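Local coordinates for glia-derived nexin (PDB 4DY0), which inhibits serine proteases such as thrombin, trypsin and urokinase, binds heparin, and promotes neurite extension by inhibiting thrombin, at residues A[288-292]-A[293-297]; A[101-105]-A[106-110]; A[211-214]-A[215-219]; A[244-247]-A[248-251]. All coordinates share one frame; numbering follows the deposited sequence.

All four contacts are local ones within a single serpin fold. Contacts 3 and 4 are neighbours, with centres 9 Å apart, and they touch. Asn216 ND2 lies 3.0 Å from Ala248 O, a probable hydrogen bond, and Leu218 CD2 packs on Ala248 CB. Contact 2 sits on the opposite side of the chain's centre from both; its centre is 49 Å from that of contact 3. Contact 1 touches none of the others, and its centre is 24 Å from that of contact 2. None of the four lies at the predicted reactive bond. The side chain of Thr109, in contact 2, is about 12 Å from a bound sulfated iduronic acid of heparin.

Contact 1. Residues A[288-292]-A[293-297]; sequences PLKVL and GITDM
A Schellman motif closes helix 286-291, and Leu289, Lys290, Gly293 and Ile294 form it. Ile294 N donates to Leu289 O at 3.1 Å, with 160° at the hydrogen, and reaches it tilted from the carbonyl plane. Gly293 N donates to Lys290 O at 2.7 Å from above the plane of the Lys290 carbonyl. Gly293 has a positive phi of 108°. A side chain there would be jammed against Leu292 O, so glycine fits the turn. The CA of Lys290 also makes a C-H...O contact to Ile294 O.

The apolar side chains continue the closure. Leu289 and Ile294 run side by side and point the same way, with Leu289 CD2 4.2 Å from Ile294 CD1. The other Leu289 branch, CD1, meets the Met297 methyl CE at 4.0 Å, and these two side chains cross at about a right angle. Met297 starts with CG between its backbone N and carbonyl carbon (chi1 74°). From there the extended chain carries CE back to the leucine.

Helix 36-47 meets this apolar cluster through Leu43 and Leu46. Ile294 also packs on Leu58 and Val61 of helix 52-62, and Asp296 makes a salt bridge to Arg53 of that helix.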
# COMPACT_ATOMS: atom_id res chain seq x y z
N PRO A 288 12.21 5.48 -6.02
CA PRO A 288 11.74 4.29 -6.71
C PRO A 288 11.06 4.63 -8.03
O PRO A 288 11.24 3.93 -9.03
CB PRO A 288 10.74 3.68 -5.73
CG PRO A 288 11.20 4.16 -4.39
CD PRO A 288 11.74 5.54 -4.62
N LEU A 289 10.27 5.70 -8.05
CA LEU A 289 9.61 6.11 -9.28
C LEU A 289 10.61 6.48 -10.38
O LEU A 289 10.42 6.15 -11.54
CB LEU A 289 8.60 7.23 -9.03
CG LEU A 289 7.35 6.80 -8.26
CD1 LEU A 289 6.45 7.98 -7.95
CD2 LEU A 289 6.57 5.72 -9.01
N LYS A 290 11.69 7.16 -10.00
CA LYS A 290 12.75 7.48 -10.95
C LYS A 290 13.31 6.21 -11.60
O LYS A 290 13.50 6.17 -12.81
CB LYS A 290 13.89 8.22 -10.26
CG LYS A 290 13.56 9.61 -9.76
CD LYS A 290 14.82 10.29 -9.22
CE LYS A 290 14.50 11.63 -8.59
NZ LYS A 290 15.75 12.33 -8.17
N VAL A 291 13.59 5.19 -10.79
CA VAL A 291 14.13 3.94 -11.30
C VAL A 291 13.20 3.34 -12.36
O VAL A 291 13.66 2.68 -13.29
CB VAL A 291 14.35 2.91 -10.17
CG1 VAL A 291 14.67 1.53 -10.74
CG2 VAL A 291 15.45 3.39 -9.22
N LEU A 292 11.90 3.59 -12.21
CA LEU A 292 10.91 3.13 -13.18
C LEU A 292 10.90 3.99 -14.44
O LEU A 292 10.26 3.64 -15.43
CB LEU A 292 9.51 3.10 -12.57
CG LEU A 292 9.24 2.03 -11.50
CD1 LEU A 292 7.77 2.04 -11.11
CD2 LEU A 292 9.67 0.64 -11.99
N GLY A 293 11.60 5.12 -14.40
CA GLY A 293 11.70 5.99 -15.57
C GLY A 293 10.93 7.30 -15.49
O GLY A 293 10.85 8.03 -16.47
N ILE A 294 10.34 7.59 -14.33
CA ILE A 294 9.62 8.84 -14.14
C ILE A 294 10.53 9.85 -13.46
O ILE A 294 10.60 9.91 -12.24
CB ILE A 294 8.36 8.65 -13.27
CG1 ILE A 294 7.41 7.64 -13.91
CG2 ILE A 294 7.65 9.98 -13.06
CD1 ILE A 294 6.38 7.08 -12.95
N THR A 295 11.24 10.65 -14.26
CA THR A 295 12.27 11.55 -13.73
C THR A 295 11.93 13.04 -13.82
O THR A 295 12.24 13.81 -12.91
CB THR A 295 13.62 11.33 -14.45
OG1 THR A 295 13.42 11.37 -15.86
CG2 THR A 295 14.21 9.98 -14.07
N ASP A 296 11.30 13.45 -14.92
CA ASP A 296 11.04 14.87 -15.17
C ASP A 296 10.27 15.57 -14.05
O ASP A 296 10.68 16.63 -13.58
CB ASP A 296 10.32 15.06 -16.50
CG ASP A 296 11.20 14.75 -17.70
OD1 ASP A 296 12.34 14.27 -17.50
OD2 ASP A 296 10.75 15.00 -18.83
N MET A 297 9.16 14.98 -13.62
CA MET A 297 8.29 15.63 -12.64
C MET A 297 9.01 16.02 -11.35
O MET A 297 8.52 16.86 -10.60
CB MET A 297 7.09 14.74 -12.31
CG MET A 297 7.39 13.53 -11.44
SD MET A 297 5.92 12.50 -11.27
CE MET A 297 6.43 11.42 -9.93

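Contact 2. Residues A[101-105]-A[106-110]; sequences SEIEV and PFVTR
With CG1 beside the backbone N (chi1 -43°), Ile103 CG2 is left anti to that N, and this brings the methyl onto two side chains of the first helical turn. Thr109 has OG1 anti to its carbonyl carbon (chi1 -57°), which swings the hydroxyl back toward Val105 O.

Ile103 CG2 touches Val108 CG2 at 3.6 Å, and the two side chains cross at about a right angle. Ile103 CG2 also meets Phe107 CD2 at 3.9 Å, coming to the ring at a slant. One branch methyl thus bridges two neighbouring helix residues and joins the incoming loop to the helix start.

Val105 O is gripped twice by Thr109. Thr109 N reaches Val105 O at 2.7 Å, nearly straight along the carbonyl direction, with 173° at the hydrogen. Thr109 OG1 donates to Val105 O at 2.9 Å from above the carbonyl plane. The OG1 bond restrains the rotation of the threonine side chain, and Thr109 OG1 also lies 3.4 Å from Val105 CG1. Glu104 holds the N-cap position, and Glu104 O receives a weak bond from Val108 N at 3.4 Å. Pro106 follows in the first turn, with Pro106 CD 3.3 Å from Val105 CB.

The segment leads from strand 90-97 into helix 105-115. Phe107 packs inward on Leu48 and Ile308, and the backbone of Glu104 is hydrogen-bonded to Ile308 in a separate loop.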
# COMPACT_ATOMS: atom_id res chain seq x y z
N SER A 101 -5.84 28.69 -5.42
CA SER A 101 -6.74 29.42 -6.28
C SER A 101 -6.35 29.45 -7.78
O SER A 101 -7.19 29.36 -8.63
CB SER A 101 -7.15 30.78 -5.70
N GLU A 102 -5.06 29.56 -8.07
CA GLU A 102 -4.50 29.60 -9.41
C GLU A 102 -4.62 28.31 -10.23
O GLU A 102 -4.34 28.31 -11.38
CB GLU A 102 -3.03 30.01 -9.35
CG GLU A 102 -2.67 31.03 -10.41
CD GLU A 102 -1.23 31.48 -10.39
OE1 GLU A 102 -0.65 31.65 -9.31
OE2 GLU A 102 -0.70 31.72 -11.47
N ILE A 103 -4.95 27.21 -9.60
CA ILE A 103 -5.09 25.91 -10.23
C ILE A 103 -6.24 25.77 -11.19
O ILE A 103 -7.33 26.14 -10.90
CB ILE A 103 -5.35 24.86 -9.15
CG1 ILE A 103 -4.45 25.08 -7.96
CG2 ILE A 103 -5.25 23.52 -9.70
CD1 ILE A 103 -3.18 24.45 -8.00
N GLU A 104 -5.98 25.17 -12.32
CA GLU A 104 -6.98 24.91 -13.36
C GLU A 104 -8.09 23.99 -12.86
O GLU A 104 -7.82 22.98 -12.20
CB GLU A 104 -6.32 24.33 -14.61
CG GLU A 104 -5.37 25.29 -15.29
CD GLU A 104 -4.49 24.62 -16.32
OE1 GLU A 104 -5.04 23.90 -17.19
OE2 GLU A 104 -3.26 24.80 -16.26
N VAL A 105 -9.33 24.33 -13.19
CA VAL A 105 -10.51 23.65 -12.66
C VAL A 105 -10.58 22.16 -13.00
O VAL A 105 -10.82 21.33 -12.12
CB VAL A 105 -11.82 24.35 -13.11
CG1 VAL A 105 -13.03 23.72 -12.43
CG2 VAL A 105 -11.75 25.84 -12.82
N PRO A 106 -10.40 21.81 -14.28
CA PRO A 106 -10.46 20.40 -14.67
C PRO A 106 -9.56 19.53 -13.78
O PRO A 106 -9.99 18.48 -13.31
CB PRO A 106 -9.95 20.41 -16.11
CG PRO A 106 -10.35 21.76 -16.63
CD PRO A 106 -10.24 22.70 -15.45
N PHE A 107 -8.33 19.97 -13.56
CA PHE A 107 -7.40 19.23 -12.72
C PHE A 107 -7.97 19.00 -11.31
O PHE A 107 -7.84 17.91 -10.75
CB PHE A 107 -6.03 19.93 -12.64
CG PHE A 107 -5.06 19.26 -11.72
CD1 PHE A 107 -4.30 18.17 -12.14
CD2 PHE A 107 -4.90 19.70 -10.41
CE1 PHE A 107 -3.41 17.55 -11.29
CE2 PHE A 107 -4.01 19.08 -9.55
CZ PHE A 107 -3.26 18.00 -9.99
N VAL A 108 -8.60 20.03 -10.75
CA VAL A 108 -9.21 19.92 -9.43
C VAL A 108 -10.42 19.00 -9.49
O VAL A 108 -10.59 18.10 -8.66
CB VAL A 108 -9.67 21.29 -8.89
CG1 VAL A 108 -10.40 21.12 -7.57
CG2 VAL A 108 -8.49 22.22 -8.74
N THR A 109 -11.27 19.23 -10.49
CA THR A 109 -12.49 18.47 -10.69
C THR A 109 -12.21 16.99 -10.93
O THR A 109 -12.72 16.13 -10.21
CB THR A 109 -13.28 19.01 -11.89
OG1 THR A 109 -13.56 20.40 -11.68
CG2 THR A 109 -14.58 18.25 -12.06
N ARG A 110 -11.42 16.70 -11.96
CA ARG A 110 -11.09 15.33 -12.32
C ARG A 110 -10.49 14.55 -11.15
O ARG A 110 -10.82 13.39 -10.95
CB ARG A 110 -10.14 15.29 -13.53
CG ARG A 110 -10.75 15.81 -14.82
CD ARG A 110 -11.69 14.79 -15.45
NE ARG A 110 -10.96 13.74 -16.17
CZ ARG A 110 -11.51 12.60 -16.59
NH1 ARG A 110 -12.79 12.34 -16.35
NH2 ARG A 110 -10.77 11.71 -17.23

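Contact 3. Residues A[211-214]-A[215-219]; sequences STSA and PNDLW
Ser213 and Trp219 face each other across a beta hairpin that joins strands 195-213 and 219-226. They form an antiparallel, non-hydrogen-bonded pair, with both side chains on the same face of the sheet. Ser213 CB sits over one face of the indole in a CH-pi contact. Ser213 CB is 3.8 Å from the centroid of the five-membered ring of Trp219, 14° off the ring normal. Trp219 has CG beside its backbone N (chi1 -75°), which lays the indole back over the first strand. The backbone C of Ser211 lies at the ring edge, 3.9 Å from Trp219 CZ3.

The loop behind this pair is held by backbone bonds. Ala214 N donates to Leu218 O at 2.9 Å, with 172° at the hydrogen. A type I turn runs from Ala214 to Asp217, closed by Asp217 N to Ala214 O at 2.8 Å. That donor lies above the carbonyl plane.

Asn216 adds an Asx turn. Asn216 OD1 accepts from Leu218 N at 3.3 Å and also lies 3.2 Å from Ala214 CB. The other end of the amide is taken from outside the hairpin: Asn216 ND2 donates to Ala248 O. One amide therefore clasps its own loop and ties it to the next. Further out, Leu218 packs on Thr244 and Ala248, and the backbone of Trp219 pairs with Thr240. At the tryptophan, Ser213 CB makes its shortest ring approach at Trp219 CE2, 3.7 Å.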
# COMPACT_ATOMS: atom_id res chain seq x y z
N SER A 211 1.70 -24.04 -0.42
CA SER A 211 3.11 -23.85 -0.69
C SER A 211 3.51 -23.94 -2.12
O SER A 211 2.93 -24.64 -2.86
CB SER A 211 3.95 -24.81 0.06
OG SER A 211 3.19 -25.73 0.68
N THR A 212 4.55 -23.22 -2.46
CA THR A 212 5.18 -23.23 -3.74
C THR A 212 6.64 -22.77 -3.60
O THR A 212 7.07 -22.43 -2.57
CB THR A 212 4.39 -22.52 -4.79
OG1 THR A 212 4.96 -22.76 -6.05
CG2 THR A 212 4.38 -21.10 -4.60
N SER A 213 7.41 -22.88 -4.66
CA SER A 213 8.80 -22.47 -4.63
C SER A 213 9.00 -21.15 -5.36
O SER A 213 8.33 -20.88 -6.36
CB SER A 213 9.70 -23.54 -5.25
OG SER A 213 9.39 -23.73 -6.62
N ALA A 214 9.92 -20.34 -4.85
CA ALA A 214 10.33 -19.15 -5.56
C ALA A 214 11.12 -19.58 -6.79
O ALA A 214 11.49 -20.75 -6.91
CB ALA A 214 11.17 -18.27 -4.67
N PRO A 215 11.37 -18.64 -7.72
CA PRO A 215 12.15 -18.94 -8.92
C PRO A 215 13.48 -19.62 -8.60
O PRO A 215 13.99 -20.36 -9.43
CB PRO A 215 12.40 -17.55 -9.51
CG PRO A 215 11.21 -16.75 -9.09
CD PRO A 215 10.84 -17.27 -7.72
N ASN A 216 14.02 -19.37 -7.41
CA ASN A 216 15.32 -19.91 -7.03
C ASN A 216 15.23 -21.26 -6.31
O ASN A 216 16.23 -21.75 -5.77
CB ASN A 216 16.11 -18.90 -6.20
CG ASN A 216 15.39 -18.49 -4.93
OD1 ASN A 216 14.31 -19.00 -4.63
ND2 ASN A 216 15.98 -17.57 -4.18
N ASP A 217 14.04 -21.85 -6.30
CA ASP A 217 13.81 -23.18 -5.73
C ASP A 217 13.73 -23.22 -4.20
O ASP A 217 13.73 -24.29 -3.60
CB ASP A 217 14.84 -24.19 -6.25
CG ASP A 217 14.49 -24.73 -7.62
OD1 ASP A 217 13.43 -24.33 -8.17
OD2 ASP A 217 15.26 -25.55 -8.17
N LEU A 218 13.66 -22.05 -3.57
CA LEU A 218 13.44 -21.98 -2.14
C LEU A 218 11.95 -21.96 -1.84
O LEU A 218 11.19 -21.18 -2.43
CB LEU A 218 14.13 -20.74 -1.56
CG LEU A 218 15.52 -20.92 -0.95
CD1 LEU A 218 16.15 -22.26 -1.30
CD2 LEU A 218 16.42 -19.76 -1.34
N TRP A 219 11.52 -22.83 -0.94
CA TRP A 219 10.09 -23.02 -0.68
C TRP A 219 9.55 -22.10 0.39
O TRP A 219 10.27 -21.68 1.29
CB TRP A 219 9.81 -24.48 -0.31
CG TRP A 219 9.86 -25.37 -1.49
CD1 TRP A 219 10.97 -25.90 -2.08
CD2 TRP A 219 8.74 -25.81 -2.28
NE1 TRP A 219 10.62 -26.65 -3.17
CE2 TRP A 219 9.25 -26.61 -3.32
CE3 TRP A 219 7.36 -25.60 -2.20
CZ2 TRP A 219 8.43 -27.21 -4.27
CZ3 TRP A 219 6.54 -26.20 -3.14
CH2 TRP A 219 7.08 -27.00 -4.16

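Contact 4. Residues A[244-247]-A[248-251]; sequences TPLS and AIIP
The peptide carbonyls of Pro245 and Leu246 are each met from above their plane, by Ala248 N and Ile249 N. Ala248 N reaches Pro245 O at 2.9 Å, and Ile249 N reaches Leu246 O at 3.1 Å. Leu246 O also takes a weak bond from Ile250 N. The Pro245 ring puts its CG 3.9 Å from Ala248 CB.

Leu246 turns CG anti to its backbone N (chi1 -175°), and its CD1 then meets both isoleucines. Leu246 CD1 touches Ile250 CG2 at 3.7 Å, where the two side chains cross at about a right angle. Leu246 CD1 touches Ile249 CD1 at 3.9 Å. The other branch of Ile249, CG2, lies 3.9 Å from Thr244 CG2. An alanine at Ile249 lacks both methyls that meet Leu246 CD1 and Thr244 CG2, which is likely to open a gap between these two side chains.

Thr244 and Ile249 also pack on Pro239 of strand 232-239, while Leu246 and Ile250 lie on Gln375 of strand 369-376. Between strand 232-239 and helix 255-262 of the serpin fold, the i to i+3 bonds Ala248 N to Pro245 O and Ile249 N to Leu246 O make consecutive overlapping turns.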
# COMPACT_ATOMS: atom_id res chain seq x y z
N THR A 244 16.07 -19.90 5.43
CA THR A 244 15.75 -19.11 4.25
C THR A 244 15.32 -17.72 4.67
O THR A 244 14.33 -17.57 5.38
CB THR A 244 14.61 -19.75 3.44
OG1 THR A 244 15.06 -20.96 2.83
CG2 THR A 244 14.12 -18.80 2.37
N PRO A 245 16.07 -16.69 4.24
CA PRO A 245 15.66 -15.32 4.56
C PRO A 245 14.48 -14.88 3.70
O PRO A 245 14.34 -15.33 2.56
CB PRO A 245 16.91 -14.49 4.22
CG PRO A 245 17.62 -15.29 3.17
CD PRO A 245 17.33 -16.74 3.48
N LEU A 246 13.63 -14.01 4.25
CA LEU A 246 12.49 -13.47 3.52
C LEU A 246 12.93 -12.87 2.20
O LEU A 246 12.21 -12.92 1.21
CB LEU A 246 11.77 -12.40 4.35
CG LEU A 246 10.48 -11.83 3.74
CD1 LEU A 246 9.46 -12.93 3.48
CD2 LEU A 246 9.88 -10.77 4.64
N SER A 247 14.13 -12.29 2.19
CA SER A 247 14.65 -11.63 1.00
C SER A 247 14.86 -12.60 -0.15
O SER A 247 14.95 -12.19 -1.31
CB SER A 247 15.95 -10.89 1.31
OG SER A 247 16.93 -11.79 1.80
N ALA A 248 14.95 -13.89 0.16
CA ALA A 248 15.16 -14.91 -0.87
C ALA A 248 13.88 -15.37 -1.57
O ALA A 248 13.94 -15.99 -2.62
CB ALA A 248 15.91 -16.11 -0.29
N ILE A 249 12.72 -15.05 -1.00
CA ILE A 249 11.47 -15.52 -1.60
C ILE A 249 10.60 -14.42 -2.22
O ILE A 249 9.69 -14.71 -2.99
CB ILE A 249 10.60 -16.35 -0.61
CG1 ILE A 249 10.05 -15.46 0.50
CG2 ILE A 249 11.39 -17.51 -0.04
CD1 ILE A 249 8.99 -16.13 1.34
N ILE A 250 10.89 -13.16 -1.90
CA ILE A 250 10.02 -12.07 -2.36
C ILE A 250 10.39 -11.41 -3.71
O ILE A 250 9.58 -10.69 -4.28
CB ILE A 250 9.85 -11.00 -1.27
CG1 ILE A 250 11.16 -10.25 -1.03
CG2 ILE A 250 9.38 -11.64 0.02
CD1 ILE A 250 11.12 -9.37 0.20
N PRO A 251 11.60 -11.67 -4.22
CA PRO A 251 11.94 -11.09 -5.52
C PRO A 251 11.01 -11.58 -6.64
O PRO A 251 10.63 -12.74 -6.66
CB PRO A 251 13.37 -11.58 -5.77
CG PRO A 251 13.92 -11.86 -4.41
CD PRO A 251 12.75 -12.37 -3.62